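Local coordinates for protein AbyA5 (Verrucosispora maris, PDB 4YWF) that catalyses acetate elimination in spirotetronate biosynthesis, acting as an esterase-like lyase of the alpha/beta-hydrolase superfamily, at residues 130-135 with 157-162; 153-158 with 180-185; 235-240 with 295-300; 241-246 with 282-287. The protein carries 4 engineered substitutions. All blocks are in the same frame, centred on the assembly; numbering follows the deposited sequence.

Contact 1: 130-135 with 157-162; sequences RAWAAG and QWAPIL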
loop_
_atom_site.group_PDB
_atom_site.type_symbol
_atom_site.label_atom_id
_atom_site.label_comp_id
_atom_site.label_asym_id
_atom_site.label_seq_id
_atom_site.Cartn_x
_atom_site.Cartn_y
_atom_site.Cartn_z
ATOM N N ARG A 130 11.583 6.953 -0.331
ATOM C CA ARG A 130 10.972 8.070 -1.072
ATOM C C ARG A 130 9.447 8.094 -0.958
ATOM O O ARG A 130 8.803 7.050 -0.772
ATOM C CB ARG A 130 11.377 8.057 -2.570
ATOM C CG ARG A 130 12.808 8.497 -2.783
ATOM C CD ARG A 130 13.384 8.078 -4.121
ATOM N NE ARG A 130 14.421 9.022 -4.551
ATOM C CZ ARG A 130 14.427 9.709 -5.694
ATOM N NH1 ARG A 130 13.471 9.547 -6.603
ATOM N NH2 ARG A 130 15.413 10.568 -5.943
ATOM N N ALA A 131 8.870 9.290 -1.111
ATOM C CA ALA A 131 7.432 9.501 -0.972
ATOM C C ALA A 131 7.028 10.630 -1.889
ATOM O O ALA A 131 7.877 11.455 -2.299
ATOM C CB ALA A 131 7.116 9.792 0.499
ATOM N N TRP A 132 5.758 10.678 -2.242
ATOM C CA TRP A 132 5.198 11.789 -2.994
ATOM C C TRP A 132 4.178 12.451 -2.101
ATOM O O TRP A 132 3.470 11.751 -1.384
ATOM C CB TRP A 132 4.502 11.313 -4.264
ATOM C CG TRP A 132 5.414 10.771 -5.262
ATOM C CD1 TRP A 132 5.564 9.449 -5.624
ATOM C CD2 TRP A 132 6.338 11.520 -6.066
ATOM N NE1 TRP A 132 6.537 9.339 -6.619
ATOM C CE2 TRP A 132 7.022 10.595 -6.900
ATOM C CE3 TRP A 132 6.624 12.886 -6.195
ATOM C CZ2 TRP A 132 7.998 10.991 -7.795
ATOM C CZ3 TRP A 132 7.577 13.279 -7.145
ATOM C CH2 TRP A 132 8.235 12.340 -7.924
ATOM N N ALA A 133 4.096 13.779 -2.131
ATOM C CA ALA A 133 3.185 14.491 -1.249
ATOM C C ALA A 133 2.521 15.679 -1.928
ATOM O O ALA A 133 3.032 16.199 -2.916
ATOM C CB ALA A 133 3.924 14.977 -0.030
ATOM N N ALA A 134 1.380 16.090 -1.363
ATOM C CA ALA A 134 0.701 17.298 -1.836
ATOM C C ALA A 134 -0.034 17.867 -0.689
ATOM O O ALA A 134 -0.228 17.181 0.318
ATOM C CB ALA A 134 -0.256 17.023 -2.969
ATOM N N GLY A 135 -0.407 19.134 -0.818
ATOM C CA GLY A 135 -1.176 19.807 0.243
ATOM C C GLY A 135 -0.311 20.218 1.421
ATOM O O GLY A 135 -0.846 20.550 2.471
ATOM N N GLN A 157 1.270 4.052 -7.895
ATOM C CA GLN A 157 -0.080 3.569 -8.176
ATOM C C GLN A 157 -1.106 4.576 -7.650
ATOM O O GLN A 157 -2.169 4.783 -8.242
ATOM C CB GLN A 157 -0.298 2.222 -7.450
ATOM C CG GLN A 157 -1.200 1.239 -8.183
ATOM C CD GLN A 157 -1.764 0.158 -7.261
ATOM O OE1 GLN A 157 -1.032 -0.485 -6.498
ATOM N NE2 GLN A 157 -3.073 -0.048 -7.331
ATOM N N TRP A 158 -0.781 5.166 -6.496
ATOM C CA TRP A 158 -1.659 6.109 -5.797
ATOM C C TRP A 158 -1.337 7.578 -5.970
ATOM O O TRP A 158 -2.211 8.387 -5.773
ATOM C CB TRP A 158 -1.612 5.835 -4.282
ATOM C CG TRP A 158 -1.609 4.414 -3.916
ATOM C CD1 TRP A 158 -0.583 3.723 -3.351
ATOM C CD2 TRP A 158 -2.656 3.477 -4.142
ATOM N NE1 TRP A 158 -0.948 2.413 -3.175
ATOM C CE2 TRP A 158 -2.211 2.234 -3.673
ATOM C CE3 TRP A 158 -3.923 3.568 -4.706
ATOM C CZ2 TRP A 158 -3.005 1.088 -3.719
ATOM C CZ3 TRP A 158 -4.727 2.439 -4.721
ATOM C CH2 TRP A 158 -4.251 1.212 -4.244
ATOM N N ALA A 159 -0.089 7.928 -6.310
ATOM C CA ALA A 159 0.327 9.311 -6.353
ATOM C C ALA A 159 -0.464 10.209 -7.283
ATOM O O ALA A 159 -0.587 11.381 -7.011
ATOM C CB ALA A 159 1.828 9.409 -6.688
ATOM N N PRO A 160 -1.009 9.670 -8.386
ATOM C CA PRO A 160 -1.720 10.570 -9.269
ATOM C C PRO A 160 -2.967 11.205 -8.587
ATOM O O PRO A 160 -3.444 12.263 -9.035
ATOM C CB PRO A 160 -2.162 9.657 -10.388
ATOM C CG PRO A 160 -1.211 8.524 -10.412
ATOM C CD PRO A 160 -0.753 8.365 -9.011
ATOM N N ILE A 161 -3.493 10.581 -7.530
ATOM C CA ILE A 161 -4.682 11.171 -6.846
ATOM C C ILE A 161 -4.345 12.148 -5.730
ATOM O O ILE A 161 -5.276 12.728 -5.155
ATOM C CB ILE A 161 -5.713 10.135 -6.343
ATOM C CG1 ILE A 161 -5.101 9.160 -5.327
ATOM C CG2 ILE A 161 -6.313 9.423 -7.557
ATOM C CD1 ILE A 161 -6.110 8.162 -4.734
ATOM N N LEU A 162 -3.054 12.400 -5.472
ATOM C CA LEU A 162 -2.631 13.399 -4.465
ATOM C C LEU A 162 -3.349 14.731 -4.563
ATOM O O LEU A 162 -3.766 15.271 -3.550
ATOM C CB LEU A 162 -1.122 13.606 -4.474
ATOM C CG LEU A 162 -0.322 12.460 -3.857
ATOM C CD1 LEU A 162 1.167 12.551 -4.183
ATOM C CD2 LEU A 162 -0.505 12.396 -2.341
#
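Trp132 and Ala134, on the strand that ends at Ala134, lie across from Ala159 and Leu162. Their CA atoms pair at 6.4 Å for Trp132 with Ala159 and 5.8 Å for Ala134 with Leu162. Segment 157-162 forms a 3-10 turn at 159-161 and enters a helix at Leu162, and no hydrogen bond joins the two segments. The contact is apolar and buried. Leu162 does most of the work. Its CD1 sits against CB of Trp132 at 3.6 Å and lies close to that residue's carbonyl carbon, while its CB meets CB of Ala134 at 3.8 Å. The leucine thus spans two residues that face the same side of the strand. The Trp132 indole is carried away from the turn, its CG anti to the carbonyl carbon (chi1 -68°). Only the near part of the ring is therefore touched: CB of Ala159 meets CD1 obliquely at 3.9 Å. Trp132 NE1 hydrogen-bonds Glu156 OE2, which is likely to limit the rotation of the indole. Phe107 of helix 94-111 packs edge-to-face with this ring and also touches Ala159. Leu162 also touches Ala172 and Val174 of the adjacent antiparallel strand 171-174, so the turn lies over two strands of the sheet.

Contact 2: 153-158 with 180-185; sequences SIKEQW and VGENEL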
loop_
_atom_site.group_PDB
_atom_site.type_symbol
_atom_site.label_atom_id
_atom_site.label_comp_id
_atom_site.label_asym_id
_atom_site.label_seq_id
_atom_site.Cartn_x
_atom_site.Cartn_y
_atom_site.Cartn_z
ATOM N N SER A 153 2.369 -3.213 -4.224
ATOM C CA SER A 153 1.875 -1.864 -4.632
ATOM C C SER A 153 2.951 -0.781 -4.450
ATOM O O SER A 153 3.298 -0.438 -3.332
ATOM C CB SER A 153 0.648 -1.456 -3.811
ATOM O OG SER A 153 -0.470 -2.335 -4.047
ATOM N N ILE A 154 3.450 -0.238 -5.548
ATOM C CA ILE A 154 4.332 0.920 -5.500
ATOM C C ILE A 154 3.541 2.211 -5.421
ATOM O O ILE A 154 2.384 2.252 -5.749
ATOM C CB ILE A 154 5.321 0.990 -6.696
ATOM C CG1 ILE A 154 4.558 1.190 -8.011
ATOM C CG2 ILE A 154 6.276 -0.181 -6.635
ATOM C CD1 ILE A 154 5.453 1.674 -9.147
ATOM N N LYS A 155 4.212 3.266 -4.999
ATOM C CA LYS A 155 3.544 4.492 -4.537
ATOM C C LYS A 155 3.007 5.300 -5.735
ATOM O O LYS A 155 2.053 6.111 -5.624
ATOM C CB LYS A 155 4.553 5.332 -3.713
ATOM C CG LYS A 155 5.863 5.684 -4.439
ATOM C CD LYS A 155 6.924 6.354 -3.539
ATOM C CE LYS A 155 8.148 6.787 -4.350
ATOM N NZ LYS A 155 8.760 5.722 -5.199
ATOM N N GLU A 156 3.578 5.034 -6.902
ATOM C CA GLU A 156 3.131 5.635 -8.119
ATOM C C GLU A 156 1.750 5.124 -8.520
ATOM O O GLU A 156 1.087 5.752 -9.331
ATOM C CB GLU A 156 4.160 5.407 -9.253
ATOM C CG GLU A 156 5.434 6.288 -9.085
ATOM C CD GLU A 156 6.446 5.688 -8.123
ATOM O OE1 GLU A 156 6.354 4.454 -7.788
ATOM O OE2 GLU A 156 7.317 6.442 -7.666
ATOM N N GLN A 157 1.270 4.052 -7.895
ATOM C CA GLN A 157 -0.080 3.569 -8.176
ATOM C C GLN A 157 -1.106 4.576 -7.650
ATOM O O GLN A 157 -2.169 4.783 -8.242
ATOM C CB GLN A 157 -0.298 2.222 -7.450
ATOM C CG GLN A 157 -1.200 1.239 -8.183
ATOM C CD GLN A 157 -1.764 0.158 -7.261
ATOM O OE1 GLN A 157 -1.032 -0.485 -6.498
ATOM N NE2 GLN A 157 -3.073 -0.048 -7.331
ATOM N N TRP A 158 -0.781 5.166 -6.496
ATOM C CA TRP A 158 -1.659 6.109 -5.797
ATOM C C TRP A 158 -1.337 7.578 -5.970
ATOM O O TRP A 158 -2.211 8.387 -5.773
ATOM C CB TRP A 158 -1.612 5.835 -4.282
ATOM C CG TRP A 158 -1.609 4.414 -3.916
ATOM C CD1 TRP A 158 -0.583 3.723 -3.351
ATOM C CD2 TRP A 158 -2.656 3.477 -4.142
ATOM N NE1 TRP A 158 -0.948 2.413 -3.175
ATOM C CE2 TRP A 158 -2.211 2.234 -3.673
ATOM C CE3 TRP A 158 -3.923 3.568 -4.706
ATOM C CZ2 TRP A 158 -3.005 1.088 -3.719
ATOM C CZ3 TRP A 158 -4.727 2.439 -4.721
ATOM C CH2 TRP A 158 -4.251 1.212 -4.244
ATOM N N VAL A 180 9.568 -2.410 -1.285
ATOM C CA VAL A 180 8.721 -2.219 -2.411
ATOM C C VAL A 180 9.196 -0.943 -3.106
ATOM O O VAL A 180 9.499 0.049 -2.434
ATOM C CB VAL A 180 7.244 -2.092 -1.965
ATOM C CG1 VAL A 180 6.331 -1.746 -3.095
ATOM C CG2 VAL A 180 6.759 -3.373 -1.288
ATOM N N GLY A 181 9.288 -0.995 -4.457
ATOM C CA GLY A 181 9.613 0.159 -5.249
ATOM C C GLY A 181 10.974 0.707 -4.870
ATOM O O GLY A 181 11.983 -0.030 -4.890
ATOM N N GLU A 182 10.996 1.976 -4.427
ATOM C CA GLU A 182 12.204 2.628 -4.094
ATOM C C GLU A 182 12.480 2.566 -2.587
ATOM O O GLU A 182 13.489 3.141 -2.130
ATOM C CB GLU A 182 12.170 4.101 -4.520
ATOM C CG GLU A 182 11.825 4.374 -5.968
ATOM C CD GLU A 182 11.936 5.855 -6.237
ATOM O OE1 GLU A 182 10.970 6.634 -5.921
ATOM O OE2 GLU A 182 13.018 6.257 -6.764
ATOM N N ASN A 183 11.599 1.933 -1.799
ATOM C CA ASN A 183 11.790 1.926 -0.378
ATOM C C ASN A 183 12.836 0.861 -0.090
ATOM O O ASN A 183 12.613 -0.320 -0.333
ATOM C CB ASN A 183 10.458 1.644 0.330
ATOM C CG ASN A 183 10.587 1.525 1.858
ATOM O OD1 ASN A 183 11.646 1.175 2.406
ATOM N ND2 ASN A 183 9.507 1.776 2.541
ATOM N N GLU A 184 14.001 1.300 0.394
ATOM C CA GLU A 184 15.161 0.441 0.537
ATOM C C GLU A 184 15.206 -0.453 1.781
ATOM O O GLU A 184 16.083 -1.314 1.898
ATOM C CB GLU A 184 16.466 1.312 0.437
ATOM C CG GLU A 184 16.771 1.593 -1.054
ATOM C CD GLU A 184 17.938 2.557 -1.306
ATOM O OE1 GLU A 184 18.662 2.881 -0.359
ATOM O OE2 GLU A 184 18.086 3.030 -2.456
ATOM N N LEU A 185 14.299 -0.234 2.710
ATOM C CA LEU A 185 14.358 -0.903 3.994
ATOM C C LEU A 185 14.025 -2.398 3.922
ATOM O O LEU A 185 13.365 -2.884 2.998
ATOM C CB LEU A 185 13.386 -0.248 4.965
ATOM C CG LEU A 185 13.527 1.245 5.274
ATOM C CD1 LEU A 185 12.200 1.760 5.789
ATOM C CD2 LEU A 185 14.652 1.538 6.267
#
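A salt-bridge network of Lys155, Glu156 and Glu182 joins two loops, one following strand 143-148 and the other following strand 171-174. The second loop makes a type II' beta turn from Val180 to Asn183, closed by Asn183 N to Val180 O. Beyond CG the Lys155 chain runs extended, then bends at its last torsion (chi4 -52°), which brings NZ to Glu182 OE1. That bond is modelled very short, at 2.5 Å, so its exact length is doubtful. The two side chains cross at about a right angle. NZ also meets OE2 of Glu156 at 2.9 Å, on the syn side of the carboxylate and 16° out of its plane. Glu176 gives the ammonium a third carboxylate, and its OE2 also accepts from Glu182 N. A methionine in place of Lys155 would probably leave these three acids without a positive charge between them, with Glu156 OE2 and Glu182 OE1 only 4.1 Å apart. Beside the charges, Ile154 CG2 packs on Gly181 CA at 3.6 Å. The apolar edge is completed by Val180, whose CG1 lies 3.9 Å from Ile154 CG2 and 3.3 Å from Ser153 O.

Contact 3: 235-240 with 295-300; sequences GIVTAG and PVAYVA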
loop_
_atom_site.group_PDB
_atom_site.type_symbol
_atom_site.label_atom_id
_atom_site.label_comp_id
_atom_site.label_asym_id
_atom_site.label_seq_id
_atom_site.Cartn_x
_atom_site.Cartn_y
_atom_site.Cartn_z
ATOM N N GLY A 235 -6.589 7.534 13.155
ATOM C CA GLY A 235 -7.474 6.542 12.550
ATOM C C GLY A 235 -6.781 5.735 11.437
ATOM O O GLY A 235 -5.734 6.109 10.905
ATOM N N ILE A 236 -7.396 4.609 11.090
ATOM C CA ILE A 236 -6.823 3.668 10.162
ATOM C C ILE A 236 -7.940 3.236 9.246
ATOM O O ILE A 236 -9.062 2.970 9.720
ATOM C CB ILE A 236 -6.221 2.434 10.859
ATOM C CG1 ILE A 236 -5.012 2.837 11.701
ATOM C CG2 ILE A 236 -5.844 1.334 9.846
ATOM C CD1 ILE A 236 -4.545 1.677 12.589
ATOM N N VAL A 237 -7.613 3.193 7.966
ATOM C CA VAL A 237 -8.491 2.658 6.956
ATOM C C VAL A 237 -7.679 1.672 6.150
ATOM O O VAL A 237 -6.627 2.030 5.626
ATOM C CB VAL A 237 -9.073 3.753 6.004
ATOM C CG1 VAL A 237 -10.068 3.110 5.061
ATOM C CG2 VAL A 237 -9.720 4.857 6.800
ATOM N N THR A 238 -8.140 0.408 6.129
ATOM C CA THR A 238 -7.433 -0.669 5.441
ATOM C C THR A 238 -8.411 -1.577 4.596
ATOM O O THR A 238 -9.630 -1.336 4.511
ATOM C CB THR A 238 -6.531 -1.453 6.424
ATOM O OG1 THR A 238 -5.707 -2.364 5.680
ATOM C CG2 THR A 238 -7.336 -2.212 7.459
ATOM N N ALA A 239 -7.845 -2.527 3.882
ATOM C CA ALA A 239 -8.596 -3.436 3.047
ATOM C C ALA A 239 -7.731 -4.630 3.026
ATOM O O ALA A 239 -6.580 -4.521 2.683
ATOM C CB ALA A 239 -8.806 -2.878 1.617
ATOM N N GLY A 240 -8.228 -5.752 3.509
ATOM C CA GLY A 240 -7.461 -7.000 3.409
ATOM C C GLY A 240 -6.210 -7.113 4.250
ATOM O O GLY A 240 -5.256 -7.808 3.867
ATOM N N PRO A 295 -10.425 4.950 15.547
ATOM C CA PRO A 295 -11.296 4.250 14.645
ATOM C C PRO A 295 -10.492 3.452 13.616
ATOM O O PRO A 295 -9.363 3.837 13.222
ATOM C CB PRO A 295 -12.181 5.359 14.034
ATOM C CG PRO A 295 -11.654 6.643 14.557
ATOM C CD PRO A 295 -10.785 6.381 15.712
ATOM N N VAL A 296 -11.046 2.289 13.280
ATOM C CA VAL A 296 -10.492 1.396 12.320
ATOM C C VAL A 296 -11.558 0.933 11.390
ATOM O O VAL A 296 -12.573 0.402 11.819
ATOM C CB VAL A 296 -9.867 0.147 12.959
ATOM C CG1 VAL A 296 -9.310 -0.730 11.872
ATOM C CG2 VAL A 296 -8.794 0.535 13.950
ATOM N N ALA A 297 -11.302 1.123 10.110
ATOM C CA ALA A 297 -12.206 0.710 9.017
ATOM C C ALA A 297 -11.474 -0.318 8.166
ATOM O O ALA A 297 -10.263 -0.189 7.968
ATOM C CB ALA A 297 -12.607 1.950 8.170
ATOM N N TYR A 298 -12.206 -1.353 7.714
ATOM C CA TYR A 298 -11.638 -2.475 7.020
ATOM C C TYR A 298 -12.558 -3.031 5.929
ATOM O O TYR A 298 -13.715 -3.468 6.161
ATOM C CB TYR A 298 -11.311 -3.539 8.093
ATOM C CG TYR A 298 -10.591 -4.775 7.662
ATOM C CD1 TYR A 298 -11.174 -5.707 6.810
ATOM C CD2 TYR A 298 -9.325 -5.041 8.147
ATOM C CE1 TYR A 298 -10.494 -6.861 6.445
ATOM C CE2 TYR A 298 -8.617 -6.148 7.779
ATOM C CZ TYR A 298 -9.190 -7.060 6.924
ATOM O OH TYR A 298 -8.464 -8.193 6.604
ATOM N N VAL A 299 -12.055 -3.066 4.742
ATOM C CA VAL A 299 -12.771 -3.686 3.622
ATOM C C VAL A 299 -12.280 -5.130 3.490
ATOM O O VAL A 299 -11.124 -5.378 3.140
ATOM C CB VAL A 299 -12.548 -2.996 2.277
ATOM C CG1 VAL A 299 -13.339 -3.776 1.196
ATOM C CG2 VAL A 299 -12.978 -1.532 2.287
ATOM N N ALA A 300 -13.193 -6.072 3.709
ATOM C CA ALA A 300 -12.890 -7.467 3.603
ATOM C C ALA A 300 -13.440 -8.024 2.244
ATOM O O ALA A 300 -14.463 -7.585 1.727
ATOM C CB ALA A 300 -13.489 -8.221 4.761
#
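Ile236 and Thr238 exchange backbone hydrogen bonds with segment 295-300 in a parallel ladder. Ile236 N gives to Pro295 O, and Ile236 O takes from Ala297 N. Thr238 N gives to Ala297 O at 2.9 Å, and Thr238 O takes from Val299 N. A fifth bond, Gly240 N to Val299 O, is the most bent of the five, with an angle at the hydrogen of 131°. It extends the pairing just past the end of the first strand. The same carbonyl oxygens also receive CA-H...O contacts. The shortest is Ala239 CA to Val299 O, at 3.2 Å.

The axes of the short strand segments approach to 4.4 Å, with 9° between their directions. These are neighbouring parallel strands of the central alpha/beta-hydrolase sheet. Strand 207-215 flanks the pair next to 233-239, and strand 322-327 lies beyond 296-301.

On one face Val237 CG1 meets Ala297 CB, and Ala239 CB meets Val299 CB at 3.8 Å. Helix 337-351 packs on this side. The other face carries Ile236, Val296, Thr238 and Tyr298, with helix 218-226 over the first two. Thr238 OG1, anti to the backbone N (chi1 -171°), hydrogen-bonds Ala215 O, and CG2 is the branch that approaches Tyr298 CD2 obliquely at 3.5 Å. The two side chains point the same way.

The Tyr298 ring has Gly240 N over one face, 3.8 Å from CZ. Its OH hydrogen-bonds Ala241 O. A phenylalanine in place of Tyr298 would probably leave that carbonyl without this partner and the strand exit less firmly tied. Tyr298 O is hydrogen-bonded to Thr324 OG1.

Contact 4: 241-246 with 282-287; sequences APVAAF and WALTPQ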
loop_
_atom_site.group_PDB
_atom_site.type_symbol
_atom_site.label_atom_id
_atom_site.label_comp_id
_atom_site.label_asym_id
_atom_site.label_seq_id
_atom_site.Cartn_x
_atom_site.Cartn_y
_atom_site.Cartn_z
ATOM N N ALA A 241 -6.167 -6.425 5.385
ATOM C CA ALA A 241 -4.973 -6.421 6.201
ATOM C C ALA A 241 -4.861 -7.761 6.852
ATOM O O ALA A 241 -5.866 -8.289 7.363
ATOM C CB ALA A 241 -4.995 -5.298 7.277
ATOM N N PRO A 242 -3.641 -8.342 6.882
ATOM C CA PRO A 242 -3.530 -9.581 7.706
ATOM C C PRO A 242 -3.498 -9.279 9.232
ATOM O O PRO A 242 -3.154 -8.161 9.645
ATOM C CB PRO A 242 -2.177 -10.185 7.232
ATOM C CG PRO A 242 -1.388 -8.972 6.807
ATOM C CD PRO A 242 -2.395 -8.008 6.203
ATOM N N VAL A 243 -3.835 -10.236 10.100
ATOM C CA VAL A 243 -3.949 -9.934 11.545
ATOM C C VAL A 243 -3.237 -10.962 12.463
ATOM O O VAL A 243 -2.256 -10.617 13.116
ATOM C CB VAL A 243 -5.395 -9.833 11.974
ATOM C CG1 VAL A 243 -5.443 -9.487 13.448
ATOM C CG2 VAL A 243 -6.138 -8.813 11.090
ATOM N N ALA A 244 -3.699 -12.208 12.462
ATOM C CA ALA A 244 -3.097 -13.223 13.324
ATOM C C ALA A 244 -2.934 -14.548 12.659
ATOM O O ALA A 244 -1.818 -15.139 12.641
ATOM C CB ALA A 244 -3.959 -13.392 14.613
ATOM N N ALA A 245 -4.080 -15.080 12.248
ATOM C CA ALA A 245 -4.136 -16.312 11.499
ATOM C C ALA A 245 -3.219 -16.381 10.258
ATOM O O ALA A 245 -2.662 -17.450 9.960
ATOM C CB ALA A 245 -5.544 -16.631 11.073
ATOM N N PHE A 246 -3.086 -15.276 9.519
ATOM C CA PHE A 246 -2.138 -15.266 8.418
ATOM C C PHE A 246 -0.710 -15.732 8.885
ATOM O O PHE A 246 -0.003 -16.412 8.171
ATOM C CB PHE A 246 -2.074 -13.876 7.775
ATOM C CG PHE A 246 -1.146 -13.810 6.617
ATOM C CD1 PHE A 246 -1.512 -14.290 5.402
ATOM C CD2 PHE A 246 0.147 -13.344 6.789
ATOM C CE1 PHE A 246 -0.615 -14.299 4.331
ATOM C CE2 PHE A 246 1.061 -13.336 5.738
ATOM C CZ PHE A 246 0.670 -13.800 4.500
ATOM N N TRP A 282 4.687 -12.137 14.496
ATOM C CA TRP A 282 4.122 -10.837 14.099
ATOM C C TRP A 282 2.630 -10.745 14.323
ATOM O O TRP A 282 2.033 -9.671 14.119
ATOM C CB TRP A 282 4.427 -10.580 12.618
ATOM C CG TRP A 282 5.874 -10.400 12.316
ATOM C CD1 TRP A 282 6.983 -10.595 13.185
ATOM C CD2 TRP A 282 6.418 -10.006 11.062
ATOM N NE1 TRP A 282 8.155 -10.312 12.501
ATOM C CE2 TRP A 282 7.838 -9.949 11.208
ATOM C CE3 TRP A 282 5.843 -9.635 9.842
ATOM C CZ2 TRP A 282 8.675 -9.566 10.158
ATOM C CZ3 TRP A 282 6.686 -9.263 8.785
ATOM C CH2 TRP A 282 8.072 -9.237 8.947
ATOM N N ALA A 283 2.001 -11.843 14.712
ATOM C CA ALA A 283 0.564 -11.836 14.913
ATOM C C ALA A 283 0.145 -10.738 15.893
ATOM O O ALA A 283 0.803 -10.506 16.893
ATOM C CB ALA A 283 0.115 -13.165 15.443
ATOM N N LEU A 284 -0.933 -10.043 15.572
ATOM C CA LEU A 284 -1.640 -9.211 16.529
ATOM C C LEU A 284 -2.514 -10.067 17.479
ATOM O O LEU A 284 -3.422 -10.830 17.051
ATOM C CB LEU A 284 -2.492 -8.167 15.816
ATOM C CG LEU A 284 -1.724 -7.204 14.898
ATOM C CD1 LEU A 284 -2.660 -6.501 13.958
ATOM C CD2 LEU A 284 -0.970 -6.187 15.736
ATOM N N THR A 285 -2.228 -9.917 18.765
ATOM C CA THR A 285 -2.991 -10.574 19.831
ATOM C C THR A 285 -4.268 -9.793 20.284
ATOM O O THR A 285 -4.373 -8.549 20.101
ATOM C CB THR A 285 -2.123 -10.722 21.103
ATOM O OG1 THR A 285 -1.902 -9.431 21.656
ATOM C CG2 THR A 285 -0.765 -11.357 20.768
ATOM N N PRO A 286 -5.196 -10.498 20.972
ATOM C CA PRO A 286 -6.390 -9.821 21.518
ATOM C C PRO A 286 -6.051 -8.536 22.268
ATOM O O PRO A 286 -6.723 -7.515 22.056
ATOM C CB PRO A 286 -6.960 -10.859 22.501
ATOM C CG PRO A 286 -6.584 -12.177 21.869
ATOM C CD PRO A 286 -5.187 -11.942 21.316
ATOM N N GLN A 287 -4.980 -8.559 23.065
ATOM C CA GLN A 287 -4.495 -7.335 23.774
ATOM C C GLN A 287 -3.909 -6.288 22.864
ATOM O O GLN A 287 -4.066 -5.107 23.120
ATOM C CB GLN A 287 -3.434 -7.636 24.828
#
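Val243 has CG1 anti to its own nitrogen (chi1 -179°), and Leu284 has CG anti to its carbonyl carbon (chi1 -59°). These turns set Val243 CG1 against CB of Leu284 at 4.0 Å, with Leu284 CD1 at a similar distance. The two side chains cross at about a right angle. The backbones meet beside them. Leu284 N donates to Val243 O at 2.8 Å, with an angle of 161° at the hydrogen. This is the one hydrogen bond between the segments. Next to it, Ala244 and Ala283 bring their CA atoms within 4.2 Å. CB of Ala283 lies 3.8 Å from CA of Ala244, and CB of Ala244 touches Leu284 O at 3.6 Å. Small side chains suit so close an approach. Asp311 binds the backbone N of Val243, Ala244 and Phe246. Leu284 packs on helix 218-226. Thr285 is the N-cap of helix 286-290: its side chain caps a backbone N of the first turn, and its own N bonds Asp288 OD2 in return, consistent with a capping box. The contact joins the start and the end of the helical insertion between strands 233-239 and 296-301, the position where many alpha/beta hydrolases carry their lid.

Overall arrangement
The contacts follow the chain from the antiparallel edge of the sheet into its parallel part. Contacts 1 and 2 adjoin, with centres 11 Å apart. They share Gln157 and Trp158, so one loop after strand 143-148 serves both. The centre of contact 3 lies about 20 Å from the centres of both, and this contact reaches the same mixed sheet as contact 1. Contact 4 is nested in the loop that contact 3 closes, their centres 14 Å apart. The centres of contacts 1 and 4 are 29 Å apart, on opposite sides of the chain's centre. Together they sample the sheet, the loops at its edge and the helical insertion of an alpha/beta-hydrolase fold.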